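DnaJ homolog subfamily C member 3 (Mus musculus, PDB 3IEG) acts as a co-chaperone of the unfolded protein response, binding misfolded proteins through its TPR domain, stimulating the HSC70 ATPase and restraining the eIF2-alpha kinase GCN2. Local coordinates at residues Leu317-Glu330 / Ile342-Ser356. Residues are numbered along the deposited sequence; the frame is centred on the assembly and turned at random.
Sequences LIEEMYDEAIQDYE and IREGLEKAQRLLKQS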
loop_
_atom_site.group_PDB
_atom_site.type_symbol
_atom_site.label_atom_id
_atom_site.label_comp_id
_atom_site.label_asym_id
_atom_site.label_seq_id
_atom_site.Cartn_x
_atom_site.Cartn_y
_atom_site.Cartn_z
ATOM N N LEU A 317 -31.924 -19.721 -22.777
ATOM C CA LEU A 317 -33.380 -19.632 -22.708
ATOM C C LEU A 317 -34.021 -19.067 -23.981
ATOM O O LEU A 317 -35.092 -19.523 -24.391
ATOM C CB LEU A 317 -33.809 -18.794 -21.494
ATOM C CG LEU A 317 -33.548 -19.333 -20.086
ATOM C CD1 LEU A 317 -33.869 -18.266 -19.045
ATOM C CD2 LEU A 317 -34.360 -20.594 -19.826
ATOM N N ILE A 318 -33.390 -18.064 -24.590
ATOM C CA ILE A 318 -33.866 -17.571 -25.880
ATOM C C ILE A 318 -33.799 -18.735 -26.864
ATOM O O ILE A 318 -34.758 -19.013 -27.578
ATOM C CB ILE A 318 -33.079 -16.327 -26.373
ATOM C CG1 ILE A 318 -33.137 -15.222 -25.307
ATOM C CG2 ILE A 318 -33.637 -15.822 -27.717
ATOM C CD1 ILE A 318 -32.172 -14.053 -25.520
ATOM N N GLU A 319 -32.685 -19.454 -26.839
ATOM C CA GLU A 319 -32.492 -20.644 -27.664
ATOM C C GLU A 319 -33.322 -21.852 -27.226
ATOM O O GLU A 319 -33.169 -22.944 -27.779
ATOM C CB GLU A 319 -31.019 -21.036 -27.668
ATOM C CG GLU A 319 -30.106 -20.028 -28.299
ATOM C CD GLU A 319 -30.348 -19.883 -29.776
ATOM O OE1 GLU A 319 -31.234 -19.084 -30.156
ATOM O OE2 GLU A 319 -29.641 -20.562 -30.555
ATOM N N GLU A 320 -34.185 -21.664 -26.232
ATOM C CA GLU A 320 -35.064 -22.732 -25.733
ATOM C C GLU A 320 -34.316 -23.976 -25.253
ATOM O O GLU A 320 -34.901 -25.046 -25.101
ATOM C CB GLU A 320 -36.166 -23.082 -26.756
ATOM C CG GLU A 320 -37.397 -22.167 -26.645
ATOM C CD GLU A 320 -38.263 -22.113 -27.905
ATOM O OE1 GLU A 320 -38.046 -22.912 -28.846
ATOM O OE2 GLU A 320 -39.174 -21.254 -27.945
HETATM N N MSE A 321 -33.021 -23.817 -25.005
HETATM C CA MSE A 321 -32.191 -24.884 -24.474
HETATM C C MSE A 321 -32.235 -24.840 -22.959
HETATM O O MSE A 321 -31.280 -24.440 -22.304
HETATM C CB MSE A 321 -30.763 -24.735 -24.984
HETATM C CG MSE A 321 -30.676 -24.668 -26.493
HETATM SE SE MSE A 321 -28.884 -24.185 -27.077
HETATM C CE MSE A 321 -29.092 -24.311 -29.043
ATOM N N TYR A 322 -33.369 -25.265 -22.417
ATOM C CA TYR A 322 -33.667 -25.147 -20.996
ATOM C C TYR A 322 -32.713 -25.942 -20.097
ATOM O O TYR A 322 -32.309 -25.459 -19.038
ATOM C CB TYR A 322 -35.128 -25.533 -20.737
ATOM C CG TYR A 322 -36.136 -24.717 -21.539
ATOM C CD1 TYR A 322 -36.874 -25.296 -22.573
ATOM C CD2 TYR A 322 -36.346 -23.362 -21.262
ATOM C CE1 TYR A 322 -37.799 -24.540 -23.313
ATOM C CE2 TYR A 322 -37.261 -22.598 -21.994
ATOM C CZ TYR A 322 -37.985 -23.188 -23.016
ATOM O OH TYR A 322 -38.890 -22.425 -23.729
ATOM N N ASP A 323 -32.351 -27.147 -20.540
ATOM C CA ASP A 323 -31.435 -28.034 -19.813
ATOM C C ASP A 323 -30.078 -27.384 -19.531
ATOM O O ASP A 323 -29.539 -27.505 -18.429
ATOM C CB ASP A 323 -31.237 -29.354 -20.578
ATOM C CG ASP A 323 -32.362 -30.363 -20.333
ATOM O OD1 ASP A 323 -33.547 -29.966 -20.230
ATOM O OD2 ASP A 323 -32.052 -31.573 -20.253
ATOM N N GLU A 324 -29.542 -26.701 -20.541
ATOM C CA GLU A 324 -28.253 -26.019 -20.441
ATOM C C GLU A 324 -28.353 -24.759 -19.588
ATOM O O GLU A 324 -27.402 -24.392 -18.895
ATOM C CB GLU A 324 -27.726 -25.665 -21.831
ATOM C CG GLU A 324 -27.151 -26.840 -22.617
ATOM C CD GLU A 324 -28.176 -27.538 -23.507
ATOM O OE1 GLU A 324 -29.402 -27.359 -23.309
ATOM O OE2 GLU A 324 -27.744 -28.281 -24.416
ATOM N N ALA A 325 -29.511 -24.105 -19.646
ATOM C CA ALA A 325 -29.755 -22.895 -18.875
ATOM C C ALA A 325 -29.763 -23.201 -17.386
ATOM O O ALA A 325 -29.103 -22.499 -16.623
ATOM C CB ALA A 325 -31.050 -22.228 -19.299
ATOM N N ILE A 326 -30.484 -24.249 -16.974
ATOM C CA ILE A 326 -30.552 -24.602 -15.551
ATOM C C ILE A 326 -29.198 -25.095 -15.038
ATOM O O ILE A 326 -28.786 -24.754 -13.931
ATOM C CB ILE A 326 -31.719 -25.603 -15.178
ATOM C CG1 ILE A 326 -31.349 -27.075 -15.448
ATOM C CG2 ILE A 326 -33.070 -25.162 -15.792
ATOM C CD1 ILE A 326 -32.190 -27.798 -16.515
ATOM N N GLN A 327 -28.501 -25.865 -15.866
ATOM C CA GLN A 327 -27.197 -26.401 -15.522
ATOM C C GLN A 327 -26.191 -25.284 -15.237
ATOM O O GLN A 327 -25.351 -25.414 -14.343
ATOM C CB GLN A 327 -26.695 -27.298 -16.645
ATOM C CG GLN A 327 -25.461 -28.093 -16.295
ATOM C CD GLN A 327 -24.802 -28.681 -17.521
ATOM O OE1 GLN A 327 -23.624 -28.428 -17.787
ATOM N NE2 GLN A 327 -25.563 -29.458 -18.291
ATOM N N ASP A 328 -26.287 -24.190 -15.993
ATOM C CA ASP A 328 -25.449 -23.011 -15.763
ATOM C C ASP A 328 -25.851 -22.215 -14.514
ATOM O O ASP A 328 -24.981 -21.700 -13.818
ATOM C CB ASP A 328 -25.389 -22.110 -17.009
ATOM C CG ASP A 328 -24.219 -22.453 -17.941
ATOM O OD1 ASP A 328 -23.368 -23.297 -17.589
ATOM O OD2 ASP A 328 -24.141 -21.863 -19.036
ATOM N N TYR A 329 -27.150 -22.119 -14.221
ATOM C CA TYR A 329 -27.609 -21.466 -12.980
ATOM C C TYR A 329 -27.173 -22.253 -11.740
ATOM O O TYR A 329 -26.742 -21.667 -10.749
ATOM C CB TYR A 329 -29.134 -21.243 -12.955
ATOM C CG TYR A 329 -29.619 -19.960 -13.612
ATOM C CD1 TYR A 329 -30.478 -20.000 -14.707
ATOM C CD2 TYR A 329 -29.231 -18.709 -13.134
ATOM C CE1 TYR A 329 -30.931 -18.826 -15.317
ATOM C CE2 TYR A 329 -29.677 -17.525 -13.744
ATOM C CZ TYR A 329 -30.526 -17.595 -14.833
ATOM O OH TYR A 329 -30.975 -16.448 -15.444
ATOM N N GLU A 330 -27.279 -23.576 -11.812
ATOM C CA GLU A 330 -26.857 -24.456 -10.725
ATOM C C GLU A 330 -25.370 -24.325 -10.388
ATOM O O GLU A 330 -24.994 -24.341 -9.214
ATOM C CB GLU A 330 -27.219 -25.913 -11.040
ATOM C CG GLU A 330 -28.649 -26.281 -10.640
ATOM C CD GLU A 330 -29.218 -27.460 -11.418
ATOM O OE1 GLU A 330 -28.472 -28.095 -12.198
ATOM O OE2 GLU A 330 -30.423 -27.752 -11.245
ATOM N N ILE A 342 -29.747 -15.272 -8.606
ATOM C CA ILE A 342 -29.580 -16.592 -9.209
ATOM C C ILE A 342 -30.868 -17.404 -9.067
ATOM O O ILE A 342 -31.402 -17.901 -10.058
ATOM C CB ILE A 342 -28.385 -17.359 -8.615
ATOM C CG1 ILE A 342 -27.072 -16.655 -8.971
ATOM C CG2 ILE A 342 -28.369 -18.787 -9.128
ATOM C CD1 ILE A 342 -25.839 -17.245 -8.312
ATOM N N ARG A 343 -31.374 -17.504 -7.838
ATOM C CA ARG A 343 -32.618 -18.222 -7.559
ATOM C C ARG A 343 -33.744 -17.836 -8.507
ATOM O O ARG A 343 -34.382 -18.707 -9.091
ATOM C CB ARG A 343 -33.080 -18.004 -6.114
ATOM C CG ARG A 343 -32.363 -18.855 -5.074
ATOM C CD ARG A 343 -33.167 -18.946 -3.775
ATOM N NE ARG A 343 -33.693 -17.647 -3.343
ATOM C CZ ARG A 343 -33.025 -16.764 -2.601
ATOM N NH1 ARG A 343 -31.785 -17.023 -2.189
ATOM N NH2 ARG A 343 -33.599 -15.613 -2.266
ATOM N N GLU A 344 -33.987 -16.533 -8.651
ATOM C CA GLU A 344 -35.087 -16.034 -9.485
ATOM C C GLU A 344 -35.026 -16.597 -10.912
ATOM O O GLU A 344 -36.040 -17.052 -11.457
ATOM C CB GLU A 344 -35.109 -14.494 -9.514
ATOM C CG GLU A 344 -35.854 -13.819 -8.339
ATOM C CD GLU A 344 -35.906 -12.287 -8.457
ATOM O OE1 GLU A 344 -34.825 -11.654 -8.536
ATOM O OE2 GLU A 344 -37.026 -11.717 -8.462
ATOM N N GLY A 345 -33.826 -16.572 -11.491
ATOM C CA GLY A 345 -33.592 -17.022 -12.856
ATOM C C GLY A 345 -33.700 -18.522 -12.993
ATOM O O GLY A 345 -34.304 -19.013 -13.942
ATOM N N LEU A 346 -33.115 -19.251 -12.046
ATOM C CA LEU A 346 -33.197 -20.706 -12.044
ATOM C C LEU A 346 -34.654 -21.145 -11.995
ATOM O O LEU A 346 -35.083 -21.986 -12.782
ATOM C CB LEU A 346 -32.390 -21.307 -10.888
ATOM C CG LEU A 346 -32.551 -22.813 -10.625
ATOM C CD1 LEU A 346 -31.213 -23.512 -10.471
ATOM C CD2 LEU A 346 -33.443 -23.080 -9.407
ATOM N N GLU A 347 -35.413 -20.547 -11.086
ATOM C CA GLU A 347 -36.826 -20.858 -10.941
ATOM C C GLU A 347 -37.636 -20.394 -12.154
ATOM O O GLU A 347 -38.667 -20.987 -12.477
ATOM C CB GLU A 347 -37.376 -20.299 -9.620
ATOM C CG GLU A 347 -36.814 -21.034 -8.388
ATOM C CD GLU A 347 -37.136 -20.368 -7.049
ATOM O OE1 GLU A 347 -38.072 -19.540 -6.974
ATOM O OE2 GLU A 347 -36.445 -20.689 -6.057
ATOM N N LYS A 348 -37.155 -19.355 -12.836
ATOM C CA LYS A 348 -37.772 -18.918 -14.088
ATOM C C LYS A 348 -37.515 -19.932 -15.203
ATOM O O LYS A 348 -38.441 -20.349 -15.897
ATOM C CB LYS A 348 -37.277 -17.535 -14.508
ATOM C CG LYS A 348 -38.126 -16.920 -15.594
ATOM C CD LYS A 348 -37.402 -15.839 -16.342
ATOM C CE LYS A 348 -38.203 -15.453 -17.576
ATOM N NZ LYS A 348 -37.698 -14.215 -18.242
ATOM N N ALA A 349 -36.251 -20.324 -15.358
ATOM C CA ALA A 349 -35.843 -21.318 -16.347
ATOM C C ALA A 349 -36.647 -22.606 -16.202
ATOM O O ALA A 349 -36.977 -23.254 -17.192
ATOM C CB ALA A 349 -34.351 -21.605 -16.224
ATOM N N GLN A 350 -36.959 -22.952 -14.954
ATOM C CA GLN A 350 -37.738 -24.130 -14.622
ATOM C C GLN A 350 -39.206 -23.988 -15.016
ATOM O O GLN A 350 -39.818 -24.959 -15.449
ATOM C CB GLN A 350 -37.613 -24.438 -13.136
ATOM C CG GLN A 350 -36.293 -25.088 -12.746
ATOM C CD GLN A 350 -36.044 -25.062 -11.240
ATOM O OE1 GLN A 350 -36.826 -24.487 -10.473
ATOM N NE2 GLN A 350 -34.947 -25.682 -10.812
ATOM N N ARG A 351 -39.765 -22.786 -14.861
ATOM C CA ARG A 351 -41.147 -22.508 -15.285
ATOM C C ARG A 351 -41.286 -22.569 -16.805
ATOM O O ARG A 351 -42.240 -23.153 -17.325
ATOM C CB ARG A 351 -41.636 -21.153 -14.757
ATOM C CG ARG A 351 -42.318 -21.220 -13.392
ATOM C CD ARG A 351 -42.772 -19.833 -12.883
ATOM N NE ARG A 351 -41.715 -19.119 -12.155
ATOM C CZ ARG A 351 -41.032 -18.069 -12.621
ATOM N NH1 ARG A 351 -41.282 -17.569 -13.830
ATOM N NH2 ARG A 351 -40.091 -17.511 -11.866
ATOM N N LEU A 352 -40.324 -21.971 -17.506
ATOM C CA LEU A 352 -40.300 -22.000 -18.961
ATOM C C LEU A 352 -40.180 -23.425 -19.492
ATOM O O LEU A 352 -40.888 -23.798 -20.428
ATOM C CB LEU A 352 -39.174 -21.124 -19.505
ATOM C CG LEU A 352 -39.361 -19.609 -19.438
ATOM C CD1 LEU A 352 -38.007 -18.935 -19.555
ATOM C CD2 LEU A 352 -40.304 -19.112 -20.516
ATOM N N LEU A 353 -39.293 -24.207 -18.876
ATOM C CA LEU A 353 -39.110 -25.622 -19.196
ATOM C C LEU A 353 -40.426 -26.389 -19.080
ATOM O O LEU A 353 -40.823 -27.077 -20.026
ATOM C CB LEU A 353 -38.035 -26.227 -18.284
ATOM C CG LEU A 353 -37.436 -27.641 -18.423
ATOM C CD1 LEU A 353 -38.037 -28.604 -17.390
ATOM C CD2 LEU A 353 -37.466 -28.229 -19.866
ATOM N N LYS A 354 -41.100 -26.245 -17.934
ATOM C CA LYS A 354 -42.415 -26.853 -17.705
ATOM C C LYS A 354 -43.422 -26.494 -18.791
ATOM O O LYS A 354 -44.108 -27.367 -19.308
ATOM C CB LYS A 354 -42.993 -26.436 -16.347
ATOM C CG LYS A 354 -42.492 -27.223 -15.150
ATOM C CD LYS A 354 -42.980 -26.573 -13.836
ATOM C CE LYS A 354 -42.149 -27.029 -12.618
ATOM N NZ LYS A 354 -40.667 -26.820 -12.798
ATOM N N GLN A 355 -43.515 -25.206 -19.119
ATOM C CA GLN A 355 -44.419 -24.725 -20.158
ATOM C C GLN A 355 -44.257 -25.521 -21.431
ATOM O O GLN A 355 -45.223 -26.085 -21.928
ATOM C CB GLN A 355 -44.186 -23.250 -20.453
ATOM C CG GLN A 355 -45.139 -22.314 -19.759
ATOM C CD GLN A 355 -44.663 -20.866 -19.828
ATOM O OE1 GLN A 355 -44.419 -20.333 -20.917
ATOM N NE2 GLN A 355 -44.519 -20.225 -18.663
ATOM N N SER A 356 -43.028 -25.585 -21.940
ATOM C CA SER A 356 -42.729 -26.341 -23.157
ATOM C C SER A 356 -43.107 -27.819 -23.045
ATOM O O SER A 356 -43.426 -28.462 -24.040
ATOM C CB SER A 356 -41.251 -26.205 -23.531
ATOM O OG SER A 356 -40.423 -26.913 -22.626
#
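S356 presents its hydroxyl to Y322 while OG gives a hydrogen bond of 2.6 Å to the carbonyl O of L353, one turn back in its own helix; the donor lies 20° out of the carbonyl plane. With chi1 at 71°, OG lies between the backbone N and the carbonyl carbon, a rotation that suits this bond. Y322 illustrates knobs-into-holes packing: its ring enters a hole formed by A349, L352, L353 and S356. Over one ring face lies L353 CA, 4.1 Å from the centroid in a CH-pi contact, while E320 C lies above the opposite face, toward its rim. L352 CB meets CE2 of Y322 at 3.5 Å, and L353 CD2 packs against Y322 CB.

Two turns along, Y329 lies flat against backbone, with L346 N over the centre of its ring. G345 lacks a side chain, and its CA makes an off-centre CH-pi contact, 4.2 Å from the centroid of the Y329 ring. Between the tyrosines, A349 CB receives L317 CD2 at 3.7 Å and I326 CG2 at 3.8 Å. No hydrogen bond joins the segments; apolar side chains and tyrosine rings against backbone make the contact. The axes of 322-330 and 342-356 run nearly antiparallel, at 161°. Helix 340-357 thus packs on helix 322-333 of TPR 9, consistent with the capping helix that commonly closes a TPR array, and reaches L317 at the end of helix 306-318, to which D328 is tied by a salt bridge with R312.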